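Local coordinates for beta-2-microglobulin (Ctenopharyngodon idella, PDB 5H5Z), which probably serves as the light chain of MHC class I molecules, pairing with the heavy chain to support peptide presentation in grass carp, at residues Y18-H32 and Q62-K75. The protein carries 1 engineered substitution. Numbering follows the deposited sequence. Where two conformers were deposited one is given.
Sequences YGKENTLICYVSNFH and QFHLTKSVSFKPEK
The carbonyl oxygen of N22 has two donors: F71 N at 3.0 Å and a water that donates a hydrogen bond at 2.8 Å. The F71 N-H arrives from above the carbonyl plane, 48° out of it. N22 N returns a bond to F71 O (2.8 Å), closing this hydrogen-bonded pair. The same water donates to E21 OE1, linking the start of strand 22-29 to the side chain just before it. F71 CG stands between its backbone N and carbonyl carbon (chi1 85°), which lays the ring against the L24 side chain of the adjacent strand, CD1 and CE1 close to L24 N. L24 CB sits 3.7 Å from the F71 ring centroid, over one face, while P73 CD covers the other; Y79 and W94 meet the ring edge-to-face. Further along, C26 and K67 exchange backbone bonds, and a disulfide joins C26 to C81. At the far end N30 and F31 both face F63, a G1 beta bulge. F63 N bonds F31 O at 2.9 Å, the return bond from F31 N being weak, and F63 CB rests over the F31 ring, 3.8 Å from its centroid. Beyond the other end, K75 CA approaches the face of Y18 as a CH-pi contact (4.0 Å to the centroid), and K75 CE reaches Y18 OH at 3.4 Å. Replacing Y18 with an alanine would probably leave K75 without the ring face under its CA and the contact of its CE with OH, its chain freer to turn. K75 also meets F274 of the MHC class I chain, where Y18 N hydrogen-bonds to OD1 of N273. Near-antiparallel at 150°, strands 22-29 and 63-71 are the central B-E pair of an immunoglobulin C1-set sandwich, the disulfide pinning this sheet to its partner.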
ATOM      1  N   TYR B  18      -6.192 -14.481 -23.243  1.00 29.20           N
ATOM      2  CA  TYR B  18      -5.086 -15.285 -23.766  1.00 30.26           C
ATOM      3  C   TYR B  18      -4.388 -14.638 -24.951  1.00 33.13           C
ATOM      4  O   TYR B  18      -5.040 -14.091 -25.849  1.00 36.27           O
ATOM      5  CB  TYR B  18      -5.560 -16.682 -24.184  1.00 32.43           C
ATOM      6  CG  TYR B  18      -6.031 -17.565 -23.052  1.00 35.49           C
ATOM      7  CD1 TYR B  18      -5.369 -17.583 -21.821  1.00 35.83           C
ATOM      8  CD2 TYR B  18      -7.123 -18.410 -23.226  1.00 35.42           C
ATOM      9  CE1 TYR B  18      -5.800 -18.400 -20.790  1.00 38.57           C
ATOM     10  CE2 TYR B  18      -7.559 -19.229 -22.200  1.00 34.08           C
ATOM     11  CZ  TYR B  18      -6.895 -19.222 -20.989  1.00 36.18           C
ATOM     12  OH  TYR B  18      -7.332 -20.043 -19.976  1.00 38.04           O
ATOM     13  N   GLY B  19      -3.060 -14.722 -24.951  1.00 31.97           N
ATOM     14  CA  GLY B  19      -2.243 -14.204 -26.046  1.00 36.72           C
ATOM     15  C   GLY B  19      -1.990 -12.706 -26.005  1.00 36.61           C
ATOM     16  O   GLY B  19      -1.440 -12.148 -26.951  1.00 39.36           O
ATOM     17  N   LYS B  20      -2.384 -12.063 -24.909  1.00 33.61           N
ATOM     18  CA  LYS B  20      -2.226 -10.622 -24.750  1.00 32.87           C
ATOM     19  C   LYS B  20      -1.210 -10.300 -23.661  1.00 32.45           C
ATOM     20  O   LYS B  20      -1.276 -10.854 -22.562  1.00 31.27           O
ATOM     21  CB  LYS B  20      -3.575  -9.977 -24.421  1.00 33.79           C
ATOM     22  CG  LYS B  20      -3.577  -8.458 -24.449  1.00 37.06           C
ATOM     23  CD  LYS B  20      -4.969  -7.901 -24.198  1.00 44.89           C
ATOM     24  CE  LYS B  20      -4.976  -6.384 -24.297  1.00 55.03           C
ATOM     25  NZ  LYS B  20      -6.360  -5.837 -24.387  1.00 53.39           N
ATOM     26  N   GLU B  21      -0.272  -9.406 -23.975  1.00 29.35           N
ATOM     27  CA  GLU B  21       0.701  -8.933 -22.986  1.00 31.46           C
ATOM     28  C   GLU B  21      -0.029  -8.289 -21.817  1.00 29.03           C
ATOM     29  O   GLU B  21      -0.950  -7.492 -22.005  1.00 31.85           O
ATOM     30  CB  GLU B  21       1.704  -7.946 -23.601  1.00 32.96           C
ATOM     31  CG  GLU B  21       2.676  -8.553 -24.605  1.00 33.65           C
ATOM     32  CD  GLU B  21       3.732  -9.460 -23.988  1.00 40.72           C
ATOM     33  OE1 GLU B  21       3.842  -9.536 -22.742  1.00 40.26           O
ATOM     34  OE2 GLU B  21       4.465 -10.105 -24.769  1.00 41.75           O
ATOM     35  N   ASN B  22       0.389  -8.652 -20.610  1.00 28.79           N
ATOM     36  CA  ASN B  22      -0.315  -8.282 -19.392  1.00 26.67           C
ATOM     37  C   ASN B  22       0.687  -8.219 -18.244  1.00 26.48           C
ATOM     38  O   ASN B  22       1.891  -8.416 -18.452  1.00 28.38           O
ATOM     39  CB  ASN B  22      -1.397  -9.335 -19.103  1.00 24.56           C
ATOM     40  CG  ASN B  22      -2.616  -8.766 -18.389  1.00 24.52           C
ATOM     41  OD1 ASN B  22      -2.517  -7.835 -17.588  1.00 24.88           O
ATOM     42  ND2 ASN B  22      -3.779  -9.352 -18.664  1.00 26.32           N
ATOM     43  N   THR B  23       0.197  -7.934 -17.043  1.00 25.61           N
ATOM     44  CA  THR B  23       1.030  -7.938 -15.849  1.00 24.04           C
ATOM     45  C   THR B  23       0.361  -8.793 -14.779  1.00 22.26           C
ATOM     46  O   THR B  23      -0.797  -8.580 -14.431  1.00 23.53           O
ATOM     47  CB  THR B  23       1.297  -6.508 -15.327  1.00 24.10           C
ATOM     48  OG1 THR B  23       1.907  -5.731 -16.365  1.00 25.39           O
ATOM     49  CG2 THR B  23       2.234  -6.532 -14.123  1.00 25.90           C
ATOM     50  N   LEU B  24       1.103  -9.778 -14.285  1.00 20.97           N
ATOM     51  CA  LEU B  24       0.648 -10.626 -13.203  1.00 21.74           C
ATOM     52  C   LEU B  24       1.019  -9.975 -11.880  1.00 22.08           C
ATOM     53  O   LEU B  24       2.180  -9.631 -11.658  1.00 22.90           O
ATOM     54  CB  LEU B  24       1.290 -12.003 -13.324  1.00 22.98           C
ATOM     55  CG  LEU B  24       0.957 -13.046 -12.257  1.00 20.64           C
ATOM     56  CD1 LEU B  24      -0.508 -13.469 -12.288  1.00 23.71           C
ATOM     57  CD2 LEU B  24       1.885 -14.241 -12.430  1.00 24.53           C
ATOM     58  N   ILE B  25       0.032  -9.820 -11.004  1.00 21.48           N
ATOM     59  CA  ILE B  25       0.211  -9.096  -9.752  1.00 21.18           C
ATOM     60  C   ILE B  25      -0.193  -9.951  -8.560  1.00 19.89           C
ATOM     61  O   ILE B  25      -1.267 -10.578  -8.556  1.00 22.82           O
ATOM     62  CB  ILE B  25      -0.607  -7.780  -9.743  1.00 20.50           C
ATOM     63  CG1 ILE B  25      -0.209  -6.887 -10.929  1.00 19.46           C
ATOM     64  CG2 ILE B  25      -0.454  -7.060  -8.407  1.00 21.45           C
ATOM     65  CD1 ILE B  25      -1.182  -5.763 -11.227  1.00 23.32           C
ATOM     66  N   CYS B  26       0.674  -9.980  -7.549  1.00 20.74           N
ATOM     67  CA  CYS B  26       0.343 -10.611  -6.286  1.00 20.75           C
ATOM     68  C   CYS B  26       0.451  -9.574  -5.173  1.00 19.96           C
ATOM     69  O   CYS B  26       1.543  -9.108  -4.855  1.00 21.68           O
ATOM     70  CB  CYS B  26       1.252 -11.815  -6.038  1.00 21.69           C
ATOM     71  SG  CYS B  26       0.920 -12.727  -4.519  1.00 26.07           S
ATOM     72  N   TYR B  27      -0.698  -9.202  -4.614  1.00 19.90           N
ATOM     73  CA  TYR B  27      -0.779  -8.234  -3.525  1.00 18.37           C
ATOM     74  C   TYR B  27      -0.876  -8.967  -2.198  1.00 20.30           C
ATOM     75  O   TYR B  27      -1.842  -9.701  -1.944  1.00 20.38           O
ATOM     76  CB  TYR B  27      -1.991  -7.322  -3.712  1.00 20.62           C
ATOM     77  CG  TYR B  27      -2.132  -6.220  -2.679  1.00 20.51           C
ATOM     78  CD1 TYR B  27      -1.061  -5.369  -2.373  1.00 23.26           C
ATOM     79  CD2 TYR B  27      -3.348  -5.997  -2.040  1.00 20.74           C
ATOM     80  CE1 TYR B  27      -1.202  -4.356  -1.436  1.00 22.62           C
ATOM     81  CE2 TYR B  27      -3.501  -4.985  -1.110  1.00 21.32           C
ATOM     82  CZ  TYR B  27      -2.427  -4.170  -0.809  1.00 22.79           C
ATOM     83  OH  TYR B  27      -2.586  -3.167   0.117  1.00 25.82           O
ATOM     84  N   VAL B  28       0.139  -8.769  -1.365  1.00 19.28           N
ATOM     85  CA  VAL B  28       0.253  -9.467  -0.087  1.00 20.00           C
ATOM     86  C   VAL B  28       0.143  -8.424   1.023  1.00 20.05           C
ATOM     87  O   VAL B  28       0.985  -7.533   1.125  1.00 24.28           O
ATOM     88  CB  VAL B  28       1.578 -10.254  -0.009  1.00 19.55           C
ATOM     89  CG1 VAL B  28       1.697 -11.002   1.313  1.00 19.66           C
ATOM     90  CG2 VAL B  28       1.689 -11.227  -1.180  1.00 20.44           C
ATOM     91  N   SER B  29      -0.905  -8.518   1.838  1.00 20.55           N
ATOM     92  CA  SER B  29      -1.228  -7.437   2.767  1.00 21.77           C
ATOM     93  C   SER B  29      -1.626  -7.946   4.144  1.00 24.74           C
ATOM     94  O   SER B  29      -1.767  -9.150   4.347  1.00 24.58           O
ATOM     95  CB  SER B  29      -2.355  -6.579   2.192  1.00 24.12           C
ATOM     96  OG  SER B  29      -3.543  -7.349   2.050  1.00 22.24           O
ATOM     97  N   ASN B  30      -1.799  -7.017   5.084  1.00 24.12           N
ATOM     98  CA  ASN B  30      -2.314  -7.327   6.419  1.00 24.20           C
ATOM     99  C   ASN B  30      -1.441  -8.300   7.218  1.00 24.58           C
ATOM    100  O   ASN B  30      -1.958  -9.104   7.997  1.00 27.23           O
ATOM    101  CB  ASN B  30      -3.758  -7.864   6.333  1.00 26.18           C
ATOM    102  CG  ASN B  30      -4.744  -6.839   5.794  1.00 28.38           C
ATOM    103  OD1 ASN B  30      -4.464  -5.638   5.754  1.00 31.34           O
ATOM    104  ND2 ASN B  30      -5.915  -7.315   5.381  1.00 33.99           N
ATOM    105  N   PHE B  31      -0.123  -8.232   7.037  1.00 24.17           N
ATOM    106  CA  PHE B  31       0.757  -9.206   7.688  1.00 24.93           C
ATOM    107  C   PHE B  31       1.782  -8.613   8.653  1.00 25.83           C
ATOM    108  O   PHE B  31       2.240  -7.491   8.476  1.00 25.16           O
ATOM    109  CB  PHE B  31       1.426 -10.137   6.662  1.00 24.50           C
ATOM    110  CG  PHE B  31       2.464  -9.469   5.798  1.00 23.33           C
ATOM    111  CD1 PHE B  31       3.801  -9.429   6.193  1.00 22.91           C
ATOM    112  CD2 PHE B  31       2.114  -8.911   4.571  1.00 24.34           C
ATOM    113  CE1 PHE B  31       4.763  -8.826   5.393  1.00 22.09           C
ATOM    114  CE2 PHE B  31       3.068  -8.308   3.768  1.00 21.43           C
ATOM    115  CZ  PHE B  31       4.395  -8.261   4.180  1.00 22.99           C
ATOM    116  N   HIS B  32       2.109  -9.392   9.683  1.00 27.66           N
ATOM    117  CA  HIS B  32       3.129  -9.049  10.680  1.00 27.86           C
ATOM    118  C   HIS B  32       3.613 -10.362  11.291  1.00 29.89           C
ATOM    119  O   HIS B  32       2.792 -11.236  11.561  1.00 30.48           O
ATOM    120  CB  HIS B  32       2.540  -8.158  11.777  1.00 34.92           C
ATOM    121  CG  HIS B  32       3.459  -7.941  12.943  1.00 47.15           C
ATOM    122  ND1 HIS B  32       4.442  -6.975  12.944  1.00 42.57           N
ATOM    123  CD2 HIS B  32       3.551  -8.571  14.139  1.00 49.35           C
ATOM    124  CE1 HIS B  32       5.096  -7.015  14.089  1.00 53.51           C
ATOM    125  NE2 HIS B  32       4.576  -7.976  14.833  1.00 58.12           N
ATOM    126  N   GLN B  62       0.047  -3.029   9.950  1.00 25.68           N
ATOM    127  CA  GLN B  62       0.272  -4.252   9.182  1.00 24.46           C
ATOM    128  C   GLN B  62       0.930  -3.931   7.840  1.00 25.45           C
ATOM    129  O   GLN B  62       0.637  -2.905   7.218  1.00 26.62           O
ATOM    130  CB  GLN B  62      -1.037  -5.025   8.995  1.00 25.47           C
ATOM    131  CG  GLN B  62      -1.700  -5.418  10.312  1.00 29.89           C
ATOM    132  CD  GLN B  62      -2.996  -6.196  10.141  1.00 34.77           C
ATOM    133  OE1 GLN B  62      -3.399  -6.944  11.032  1.00 36.33           O
ATOM    134  NE2 GLN B  62      -3.658  -6.018   9.005  1.00 29.94           N
ATOM    135  N   PHE B  63       1.826  -4.818   7.414  1.00 23.84           N
ATOM    136  CA  PHE B  63       2.655  -4.604   6.231  1.00 22.13           C
ATOM    137  C   PHE B  63       1.953  -5.030   4.942  1.00 22.30           C
ATOM    138  O   PHE B  63       1.060  -5.876   4.957  1.00 24.26           O
ATOM    139  CB  PHE B  63       3.968  -5.381   6.375  1.00 22.71           C
ATOM    140  CG  PHE B  63       4.825  -4.915   7.512  1.00 23.66           C
ATOM    141  CD1 PHE B  63       5.662  -3.820   7.350  1.00 23.18           C
ATOM    142  CD2 PHE B  63       4.806  -5.570   8.745  1.00 25.20           C
ATOM    143  CE1 PHE B  63       6.465  -3.380   8.396  1.00 23.94           C
ATOM    144  CE2 PHE B  63       5.602  -5.133   9.796  1.00 26.66           C
ATOM    145  CZ  PHE B  63       6.435  -4.036   9.619  1.00 26.42           C
ATOM    146  N   HIS B  64       2.365  -4.438   3.825  1.00 24.14           N
ATOM    147  CA  HIS B  64       1.879  -4.857   2.516  1.00 22.40           C
ATOM    148  C   HIS B  64       3.008  -4.804   1.495  1.00 23.49           C
ATOM    149  O   HIS B  64       3.900  -3.948   1.577  1.00 23.27           O
ATOM    150  CB  HIS B  64       0.666  -4.031   2.065  1.00 26.48           C
ATOM    151  CG  HIS B  64       0.960  -2.575   1.857  1.00 29.51           C
ATOM    152  ND1 HIS B  64       1.140  -2.022   0.608  1.00 35.69           N
ATOM    153  CD2 HIS B  64       1.098  -1.559   2.742  1.00 29.20           C
ATOM    154  CE1 HIS B  64       1.378  -0.728   0.732  1.00 36.03           C
ATOM    155  NE2 HIS B  64       1.359  -0.422   2.017  1.00 27.75           N
ATOM    156  N   LEU B  65       2.983  -5.751   0.564  1.00 21.81           N
ATOM    157  CA  LEU B  65       3.937  -5.798  -0.535  1.00 22.67           C
ATOM    158  C   LEU B  65       3.229  -6.187  -1.816  1.00 23.24           C
ATOM    159  O   LEU B  65       2.232  -6.908  -1.793  1.00 25.64           O
ATOM    160  CB  LEU B  65       5.042  -6.820  -0.260  1.00 23.89           C
ATOM    161  CG  LEU B  65       6.038  -6.547   0.864  1.00 23.18           C
ATOM    162  CD1 LEU B  65       6.781  -7.824   1.208  1.00 25.68           C
ATOM    163  CD2 LEU B  65       7.022  -5.437   0.490  1.00 23.84           C
ATOM    164  N   THR B  66       3.754  -5.707  -2.934  1.00 22.69           N
ATOM    165  CA  THR B  66       3.256  -6.102  -4.241  1.00 22.93           C
ATOM    166  C   THR B  66       4.392  -6.718  -5.051  1.00 23.17           C
ATOM    167  O   THR B  66       5.452  -6.115  -5.206  1.00 26.37           O
ATOM    168  CB  THR B  66       2.636  -4.907  -4.995  1.00 26.73           C
ATOM    169  OG1 THR B  66       1.602  -4.322  -4.195  1.00 25.02           O
ATOM    170  CG2 THR B  66       2.039  -5.354  -6.325  1.00 28.49           C
ATOM    171  N   LYS B  67       4.175  -7.938  -5.535  1.00 23.27           N
ATOM    172  CA  LYS B  67       5.083  -8.542  -6.499  1.00 23.03           C
ATOM    173  C   LYS B  67       4.384  -8.609  -7.844  1.00 23.56           C
ATOM    174  O   LYS B  67       3.205  -8.946  -7.913  1.00 25.19           O
ATOM    175  CB  LYS B  67       5.522  -9.932  -6.059  1.00 26.25           C
ATOM    176  CG  LYS B  67       6.733 -10.434  -6.824  1.00 26.52           C
ATOM    177  CD  LYS B  67       7.689 -11.116  -5.872  1.00 30.86           C
ATOM    178  CE  LYS B  67       9.097 -11.172  -6.422  1.00 31.90           C
ATOM    179  NZ  LYS B  67       9.995 -11.849  -5.446  1.00 32.10           N
ATOM    180  N   SER B  68       5.111  -8.269  -8.905  1.00 23.43           N
ATOM    181  CA  SER B  68       4.539  -8.248 -10.248  1.00 23.71           C
ATOM    182  C   SER B  68       5.585  -8.614 -11.292  1.00 24.64           C
ATOM    183  O   SER B  68       6.785  -8.489 -11.047  1.00 27.14           O
ATOM    184  CB  SER B  68       3.929  -6.873 -10.559  1.00 25.85           C
ATOM    185  OG  SER B  68       4.907  -5.841 -10.517  1.00 28.04           O
ATOM    186  N   VAL B  69       5.120  -9.093 -12.443  1.00 23.47           N
ATOM    187  CA  VAL B  69       5.984  -9.386 -13.582  1.00 25.93           C
ATOM    188  C   VAL B  69       5.146  -9.390 -14.857  1.00 24.30           C
ATOM    189  O   VAL B  69       3.937  -9.652 -14.810  1.00 23.57           O
ATOM    190  CB  VAL B  69       6.741 -10.733 -13.415  1.00 25.64           C
ATOM    191  CG1 VAL B  69       5.799 -11.927 -13.534  1.00 25.36           C
ATOM    192  CG2 VAL B  69       7.886 -10.844 -14.414  1.00 25.16           C
ATOM    193  N   SER B  70       5.782  -9.070 -15.981  1.00 27.00           N
ATOM    194  CA  SER B  70       5.123  -9.168 -17.289  0.50 28.09           C
ATOM    195  C   SER B  70       4.785 -10.625 -17.583  1.00 27.30           C
ATOM    196  O   SER B  70       5.577 -11.518 -17.283  1.00 27.95           O
ATOM    197  CB  SER B  70       6.032  -8.610 -18.388  0.50 36.15           C
ATOM    198  OG  SER B  70       5.525  -8.920 -19.675  0.50 36.20           O
ATOM    199  N   PHE B  71       3.606 -10.862 -18.156  1.00 26.92           N
ATOM    200  CA  PHE B  71       3.226 -12.206 -18.590  1.00 27.82           C
ATOM    201  C   PHE B  71       2.227 -12.159 -19.737  1.00 29.45           C
ATOM    202  O   PHE B  71       1.547 -11.149 -19.943  1.00 30.00           O
ATOM    203  CB  PHE B  71       2.755 -13.099 -17.413  1.00 26.31           C
ATOM    204  CG  PHE B  71       1.295 -12.957 -17.038  1.00 26.73           C
ATOM    205  CD1 PHE B  71       0.684 -11.708 -16.923  1.00 25.69           C
ATOM    206  CD2 PHE B  71       0.534 -14.095 -16.770  1.00 25.98           C
ATOM    207  CE1 PHE B  71      -0.656 -11.604 -16.564  1.00 26.33           C
ATOM    208  CE2 PHE B  71      -0.805 -13.997 -16.404  1.00 27.06           C
ATOM    209  CZ  PHE B  71      -1.401 -12.749 -16.305  1.00 27.49           C
ATOM    210  N   LYS B  72       2.185 -13.244 -20.497  1.00 30.02           N
ATOM    211  CA  LYS B  72       1.245 -13.393 -21.589  1.00 30.61           C
ATOM    212  C   LYS B  72       0.534 -14.731 -21.384  1.00 29.66           C
ATOM    213  O   LYS B  72       1.031 -15.770 -21.819  1.00 31.39           O
ATOM    214  CB  LYS B  72       1.983 -13.339 -22.930  1.00 33.13           C
ATOM    215  CG  LYS B  72       1.073 -13.182 -24.142  1.00 36.01           C
ATOM    216  CD  LYS B  72       1.835 -12.721 -25.376  1.00 42.69           C
ATOM    217  CE  LYS B  72       2.497 -13.882 -26.098  1.00 34.59           C
ATOM    218  NZ  LYS B  72       2.944 -13.498 -27.469  1.00 47.89           N
ATOM    219  N   PRO B  73      -0.627 -14.710 -20.693  1.00 29.37           N
ATOM    220  CA  PRO B  73      -1.304 -15.971 -20.368  1.00 28.93           C
ATOM    221  C   PRO B  73      -1.799 -16.726 -21.603  1.00 32.49           C
ATOM    222  O   PRO B  73      -2.367 -16.127 -22.521  1.00 33.90           O
ATOM    223  CB  PRO B  73      -2.482 -15.528 -19.492  1.00 31.48           C
ATOM    224  CG  PRO B  73      -2.725 -14.104 -19.864  1.00 32.43           C
ATOM    225  CD  PRO B  73      -1.372 -13.540 -20.184  1.00 27.65           C
ATOM    226  N   GLU B  74      -1.543 -18.029 -21.625  1.00 34.08           N
ATOM    227  CA  GLU B  74      -2.025 -18.913 -22.687  1.00 34.59           C
ATOM    228  C   GLU B  74      -2.796 -20.070 -22.057  1.00 38.65           C
ATOM    229  O   GLU B  74      -2.710 -20.293 -20.848  1.00 36.82           O
ATOM    230  CB  GLU B  74      -0.865 -19.434 -23.547  1.00 37.74           C
ATOM    231  CG  GLU B  74       0.017 -18.356 -24.184  1.00 42.07           C
ATOM    232  CD  GLU B  74      -0.627 -17.626 -25.359  1.00 44.48           C
ATOM    233  OE1 GLU B  74      -1.774 -17.942 -25.731  1.00 45.75           O
ATOM    234  OE2 GLU B  74       0.024 -16.720 -25.923  1.00 47.10           O
ATOM    235  N   LYS B  75      -3.547 -20.798 -22.880  1.00 41.42           N
ATOM    236  CA  LYS B  75      -4.423 -21.878 -22.408  1.00 44.81           C
ATOM    237  C   LYS B  75      -3.764 -22.938 -21.524  1.00 40.55           C
ATOM    238  O   LYS B  75      -4.331 -23.343 -20.511  1.00 45.36           O
ATOM    239  CB  LYS B  75      -5.138 -22.556 -23.584  1.00 49.41           C
ATOM    240  CG  LYS B  75      -6.647 -22.378 -23.562  1.00 57.42           C
ATOM    241  CD  LYS B  75      -7.283 -23.219 -22.461  1.00 68.86           C
ATOM    242  CE  LYS B  75      -8.515 -22.537 -21.883  1.00 61.81           C
ATOM    243  NZ  LYS B  75      -9.415 -23.487 -21.166  1.00 73.99           N
TER
HETATM  244  O   HOH W   1       3.490  -7.731 -20.612  1.00 41.63           O